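Non-ribosomal peptide synthetase (Streptomyces halstedii, PDB 3WV4) is a non-ribosomal peptide synthetase of the ANL clan, belonging to the AMP-binding enzyme family and crystallised as its N-terminal domain. Local coordinates at residues 338-343 / 425-430; 348-353 / 365-370. All blocks are in the same frame, centred on the assembly; numbering follows the deposited sequence.

Interactions 1 and 2 lie about 11 Å apart, centre to centre, on the same side of the chain's centre, and share one large mixed sheet. Along the chain, interaction 2 (348-353 with 365-370) is nested inside the loop closed by interaction 1 (338-343 with 425-430). Strand 335-340 is followed, after a loop, by its antiparallel neighbour 349-350, which then pairs with 362-366. Tyr340 belongs to interaction 1 and also joins it to interaction 2: its backbone probably bonds to Ile348 and Ser349, while its side chain reaches 427-431. Residues far apart in sequence are thereby gathered into the same sheet.

Interaction 1 of 2, residues 338-343 / 425-430; sequences RMYGQT and TGDYGH
The phenol ring of Tyr340 meets Asp427 at its edge: carboxylate oxygen OD2 lies in the ring plane beside the hydroxyl, and the carboxylate itself is turned 49° from the ring. Phe439 is another neighbour of this ring, packed against it edge-to-face. Tyr340 OH donates to Asp427 OD2 across 2.8 Å, using the anti lone pair of that oxygen; a donor here would probably stabilise the charged form of the acid. Tyrosine suits the place because, with CG anti to the backbone N (chi1 154°), its rigid ring carries the hydroxyl across to the other strand. The second flat group is the amide of Gln342, whose chain runs extended beyond CG. Gln342 NE2 donates to Thr425 O at 2.8 Å, nearly in the amide plane and onto a lone pair of the carbonyl. The amide also rests against the threonine, with Gln342 NE2 3.5 Å from Thr425 CB. The two segments carry the sequences YGQT and TGD, which match the start of the YGxTE motif and the TGD motif of ANL enzymes; here the two motifs meet. Thr425 opens an ST turn: its OG1, held between backbone N and carbonyl carbon, accepts from Asp427 N at 2.8 Å and is also bonded to Ile390 O. Gly426 sits within the turn at positive phi (75°), a conformation that glycine adopts readily, and the chain turns a corner there, with Gly426 N bonded to Glu389 OE2.

Interaction 2 of 2, residues 348-353 / 365-370; sequences ISIMPP and LPLPGT
Ile350 and Leu365 form the tight end of this antiparallel hairpin contact, a hydrogen-bonded pair with both side chains on one face of the sheet. Ile350 N donates to Leu365 O at 2.9 Å, in the carbonyl plane, and Leu365 N returns a 2.8 Å bond to Ile350 O. Beside this pair the chains close in further: Ser349 CA sits 3.1 Å from Leu365 O in a CA-H...O contact, and the CA atoms of Ser349 and Pro366 are only 4.3 Å apart. That pair is non-hydrogen-bonded, so proline, lacking an N-H, costs no bond to Ser349 there. The compact serine turns its OG to Val363 O, while Ile348 and Ser349 both face Tyr340 in a classic beta bulge. At Ile348, within the bulge, the pairing loosens. Leu367 N reaches Ile348 O at 3.3 Å with a bent N-H...O angle of 139°, approaching from 39° above the carbonyl plane. A water completes this end, giving one hydrogen to Ile348 O and the other to Thr370 OG1. Thr370 OG1 in turn donates to Leu367 O at 2.7 Å, on a lone pair, reinforcing the weak backbone bond from Thr370 N that closes the type II turn 367-370. Pro368 and Gly369 (phi 86°) hold its two central positions, each a residue type well matched to its angles. Apolar contacts flank the backbone ladder: Leu367 CD2 meets the CG1-CD1 branch of Ile350 obliquely, 3.7 Å from Ile350 CG1, and Pro352 crosses Leu365 at about a right angle. Helix 215-229 packs against the Ile350 and Leu367 side chains through Val228 and Ser224 respectively, while Ile348 and Pro366 touch Ile372 of strand 371-375.

Interaction 1 of 2, residues 338-343 / 425-430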
loop_
_atom_site.group_PDB
_atom_site.type_symbol
_atom_site.label_atom_id
_atom_site.label_comp_id
_atom_site.label_asym_id
_atom_site.label_seq_id
_atom_site.Cartn_x
_atom_site.Cartn_y
_atom_site.Cartn_z
ATOM N N ARG A 338 -10.732 -3.684 12.660
ATOM C CA ARG A 338 -10.678 -2.258 12.538
ATOM C C ARG A 338 -9.268 -1.768 12.569
ATOM O O ARG A 338 -8.424 -2.305 13.297
ATOM C CB ARG A 338 -11.523 -1.575 13.620
ATOM C CG ARG A 338 -13.063 -1.789 13.504
ATOM C CD ARG A 338 -13.631 -2.646 14.668
ATOM N NE ARG A 338 -13.435 -2.056 15.970
ATOM C CZ ARG A 338 -13.446 -2.672 17.155
ATOM N NH1 ARG A 338 -13.561 -3.978 17.313
ATOM N NH2 ARG A 338 -13.329 -1.917 18.237
ATOM N N MET A 339 -9.004 -0.711 11.808
ATOM C CA MET A 339 -7.672 -0.125 11.700
ATOM C C MET A 339 -7.805 1.379 11.545
ATOM O O MET A 339 -8.813 1.849 11.086
ATOM C CB MET A 339 -6.946 -0.687 10.465
ATOM C CG MET A 339 -7.034 -2.214 10.408
ATOM S SD MET A 339 -5.910 -2.968 9.273
ATOM C CE MET A 339 -6.616 -2.350 7.771
ATOM N N TYR A 340 -6.770 2.109 11.915
ATOM C CA TYR A 340 -6.739 3.550 11.696
ATOM C C TYR A 340 -5.346 3.918 11.310
ATOM O O TYR A 340 -4.362 3.333 11.810
ATOM C CB TYR A 340 -7.188 4.286 12.966
ATOM C CG TYR A 340 -6.651 5.667 13.095
ATOM C CD1 TYR A 340 -7.114 6.718 12.229
ATOM C CD2 TYR A 340 -5.733 5.996 14.094
ATOM C CE1 TYR A 340 -6.635 8.010 12.381
ATOM C CE2 TYR A 340 -5.232 7.287 14.223
ATOM C CZ TYR A 340 -5.709 8.300 13.380
ATOM O OH TYR A 340 -5.186 9.586 13.500
ATOM N N GLY A 341 -5.228 4.839 10.385
ATOM C CA GLY A 341 -3.937 5.304 9.968
ATOM C C GLY A 341 -3.991 6.554 9.127
ATOM O O GLY A 341 -5.070 7.020 8.788
ATOM N N GLN A 342 -2.813 7.060 8.766
ATOM C CA GLN A 342 -2.642 8.148 7.797
ATOM C C GLN A 342 -1.514 7.728 6.915
ATOM O O GLN A 342 -0.617 7.023 7.375
ATOM C CB GLN A 342 -2.161 9.457 8.478
ATOM C CG GLN A 342 -3.232 10.237 9.221
ATOM C CD GLN A 342 -2.715 11.552 9.822
ATOM O OE1 GLN A 342 -1.512 11.828 9.893
ATOM N NE2 GLN A 342 -3.629 12.382 10.196
ATOM N N THR A 343 -1.467 8.312 5.723
ATOM C CA THR A 343 -0.376 8.110 4.799
ATOM C C THR A 343 0.998 8.497 5.343
ATOM O O THR A 343 1.995 7.775 5.123
ATOM C CB THR A 343 -0.668 8.875 3.501
ATOM O OG1 THR A 343 -1.920 8.448 2.972
ATOM C CG2 THR A 343 0.384 8.553 2.497
ATOM N N THR A 425 -0.833 14.243 14.012
ATOM C CA THR A 425 -1.798 13.826 13.008
ATOM C C THR A 425 -2.896 14.840 12.700
ATOM O O THR A 425 -3.591 14.718 11.686
ATOM C CB THR A 425 -2.547 12.575 13.489
ATOM O OG1 THR A 425 -3.360 12.925 14.616
ATOM C CG2 THR A 425 -1.556 11.427 13.851
ATOM N N GLY A 426 -3.142 15.768 13.624
ATOM C CA GLY A 426 -4.271 16.663 13.500
ATOM C C GLY A 426 -5.562 15.959 13.829
ATOM O O GLY A 426 -6.627 16.512 13.662
ATOM N N ASP A 427 -5.498 14.726 14.302
ATOM C CA ASP A 427 -6.706 14.078 14.786
ATOM C C ASP A 427 -6.683 14.174 16.309
ATOM O O ASP A 427 -5.616 14.249 16.923
ATOM C CB ASP A 427 -6.791 12.639 14.301
ATOM C CG ASP A 427 -7.086 12.527 12.793
ATOM O OD1 ASP A 427 -7.751 13.417 12.226
ATOM O OD2 ASP A 427 -6.642 11.520 12.190
ATOM N N TYR A 428 -7.856 14.134 16.920
ATOM C CA TYR A 428 -7.938 14.203 18.367
ATOM C C TYR A 428 -8.577 12.940 18.926
ATOM O O TYR A 428 -9.500 12.389 18.359
ATOM C CB TYR A 428 -8.731 15.460 18.798
ATOM C CG TYR A 428 -7.944 16.658 18.583
ATOM C CD1 TYR A 428 -7.306 17.297 19.640
ATOM C CD2 TYR A 428 -7.823 17.193 17.311
ATOM C CE1 TYR A 428 -6.557 18.428 19.408
ATOM C CE2 TYR A 428 -7.077 18.314 17.085
ATOM C CZ TYR A 428 -6.457 18.921 18.134
ATOM O OH TYR A 428 -5.729 20.056 17.882
ATOM N N GLY A 429 -8.138 12.533 20.102
ATOM C CA GLY A 429 -8.718 11.357 20.756
ATOM C C GLY A 429 -8.005 11.040 22.059
ATOM O O GLY A 429 -7.272 11.884 22.612
ATOM N N HIS A 430 -8.223 9.831 22.555
ATOM C CA HIS A 430 -7.694 9.473 23.851
ATOM C C HIS A 430 -7.330 7.989 23.897
ATOM O O HIS A 430 -7.846 7.200 23.117
ATOM C CB HIS A 430 -8.724 9.850 24.955
ATOM C CG HIS A 430 -9.973 9.025 24.936
ATOM N ND1 HIS A 430 -11.088 9.377 24.214
ATOM C CD2 HIS A 430 -10.292 7.878 25.577
ATOM C CE1 HIS A 430 -12.042 8.476 24.407
ATOM N NE2 HIS A 430 -11.573 7.543 25.209
#

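Interaction 2 of 2, residues 348-353 / 365-370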
loop_
_atom_site.group_PDB
_atom_site.type_symbol
_atom_site.label_atom_id
_atom_site.label_comp_id
_atom_site.label_asym_id
_atom_site.label_seq_id
_atom_site.Cartn_x
_atom_site.Cartn_y
_atom_site.Cartn_z
ATOM N N ILE A 348 -1.569 3.525 11.974
ATOM C CA ILE A 348 -1.374 3.950 13.355
ATOM C C ILE A 348 -1.759 2.899 14.360
ATOM O O ILE A 348 -1.005 2.664 15.336
ATOM C CB ILE A 348 -2.179 5.228 13.647
ATOM C CG1 ILE A 348 -1.478 6.302 12.826
ATOM C CG2 ILE A 348 -2.169 5.549 15.137
ATOM C CD1 ILE A 348 -2.115 7.658 12.661
ATOM N N SER A 349 -2.940 2.334 14.184
ATOM C CA SER A 349 -3.464 1.396 15.143
ATOM C C SER A 349 -4.216 0.324 14.418
ATOM O O SER A 349 -4.766 0.553 13.294
ATOM C CB SER A 349 -4.414 2.063 16.132
ATOM O OG SER A 349 -5.630 2.483 15.457
ATOM N N ILE A 350 -4.211 -0.854 15.031
ATOM C CA ILE A 350 -4.992 -2.000 14.578
ATOM C C ILE A 350 -5.606 -2.697 15.784
ATOM O O ILE A 350 -4.967 -2.829 16.783
ATOM C CB ILE A 350 -4.115 -3.034 13.801
ATOM C CG1 ILE A 350 -3.522 -2.404 12.576
ATOM C CG2 ILE A 350 -4.948 -4.264 13.452
ATOM C CD1 ILE A 350 -2.631 -3.385 11.785
ATOM N N MET A 351 -6.882 -3.039 15.692
ATOM C CA MET A 351 -7.534 -3.810 16.689
ATOM C C MET A 351 -7.178 -5.238 16.412
ATOM O O MET A 351 -7.452 -5.773 15.337
ATOM C CB MET A 351 -9.038 -3.707 16.610
ATOM C CG MET A 351 -9.737 -4.347 17.801
ATOM S SD MET A 351 -9.240 -3.592 19.419
ATOM C CE MET A 351 -10.466 -2.388 19.698
ATOM N N PRO A 352 -6.611 -5.900 17.410
ATOM C CA PRO A 352 -6.260 -7.285 17.135
ATOM C C PRO A 352 -7.479 -8.146 16.788
ATOM O O PRO A 352 -8.478 -8.047 17.483
ATOM C CB PRO A 352 -5.637 -7.752 18.463
ATOM C CG PRO A 352 -5.025 -6.539 19.044
ATOM C CD PRO A 352 -5.938 -5.377 18.625
ATOM N N PRO A 353 -7.355 -9.044 15.776
ATOM C CA PRO A 353 -8.461 -9.884 15.306
ATOM C C PRO A 353 -9.195 -10.597 16.390
ATOM O O PRO A 353 -10.456 -10.627 16.373
ATOM C CB PRO A 353 -7.775 -10.867 14.365
ATOM C CG PRO A 353 -6.763 -10.046 13.729
ATOM C CD PRO A 353 -6.238 -9.090 14.823
ATOM N N LEU A 365 -4.902 -0.919 18.893
ATOM C CA LEU A 365 -3.658 -0.676 19.638
ATOM C C LEU A 365 -2.645 -0.184 18.653
ATOM O O LEU A 365 -2.758 -0.489 17.498
ATOM C CB LEU A 365 -3.189 -1.977 20.246
ATOM C CG LEU A 365 -4.065 -2.529 21.350
ATOM C CD1 LEU A 365 -3.746 -3.984 21.622
ATOM C CD2 LEU A 365 -3.852 -1.696 22.608
ATOM N N PRO A 366 -1.635 0.578 19.109
ATOM C CA PRO A 366 -0.532 0.973 18.249
ATOM C C PRO A 366 0.052 -0.202 17.517
ATOM O O PRO A 366 -0.042 -1.322 17.986
ATOM C CB PRO A 366 0.533 1.447 19.212
ATOM C CG PRO A 366 -0.115 1.620 20.535
ATOM C CD PRO A 366 -1.353 0.790 20.543
ATOM N N LEU A 367 0.645 0.058 16.370
ATOM C CA LEU A 367 1.328 -0.977 15.626
ATOM C C LEU A 367 2.475 -1.449 16.494
ATOM O O LEU A 367 3.082 -0.660 17.249
ATOM C CB LEU A 367 1.903 -0.433 14.357
ATOM C CG LEU A 367 1.035 -0.022 13.158
ATOM C CD1 LEU A 367 1.887 -0.088 11.897
ATOM C CD2 LEU A 367 -0.195 -0.875 12.973
ATOM N N PRO A 368 2.755 -2.753 16.455
ATOM C CA PRO A 368 3.878 -3.210 17.276
ATOM C C PRO A 368 5.152 -2.430 16.927
ATOM O O PRO A 368 5.462 -2.284 15.741
ATOM C CB PRO A 368 4.029 -4.681 16.868
ATOM C CG PRO A 368 2.702 -5.083 16.377
ATOM C CD PRO A 368 1.954 -3.859 15.925
ATOM N N GLY A 369 5.902 -2.009 17.958
ATOM C CA GLY A 369 7.130 -1.286 17.764
ATOM C C GLY A 369 6.955 0.204 17.598
ATOM O O GLY A 369 7.906 0.861 17.207
ATOM N N THR A 370 5.753 0.745 17.829
ATOM C CA THR A 370 5.513 2.172 17.582
ATOM C C THR A 370 4.903 2.711 18.849
ATOM O O THR A 370 4.571 1.930 19.701
ATOM C CB THR A 370 4.553 2.393 16.385
ATOM O OG1 THR A 370 3.235 1.998 16.744
ATOM C CG2 THR A 370 4.972 1.527 15.225
HETATM O O HOH W 1 1.488 3.774 15.637
#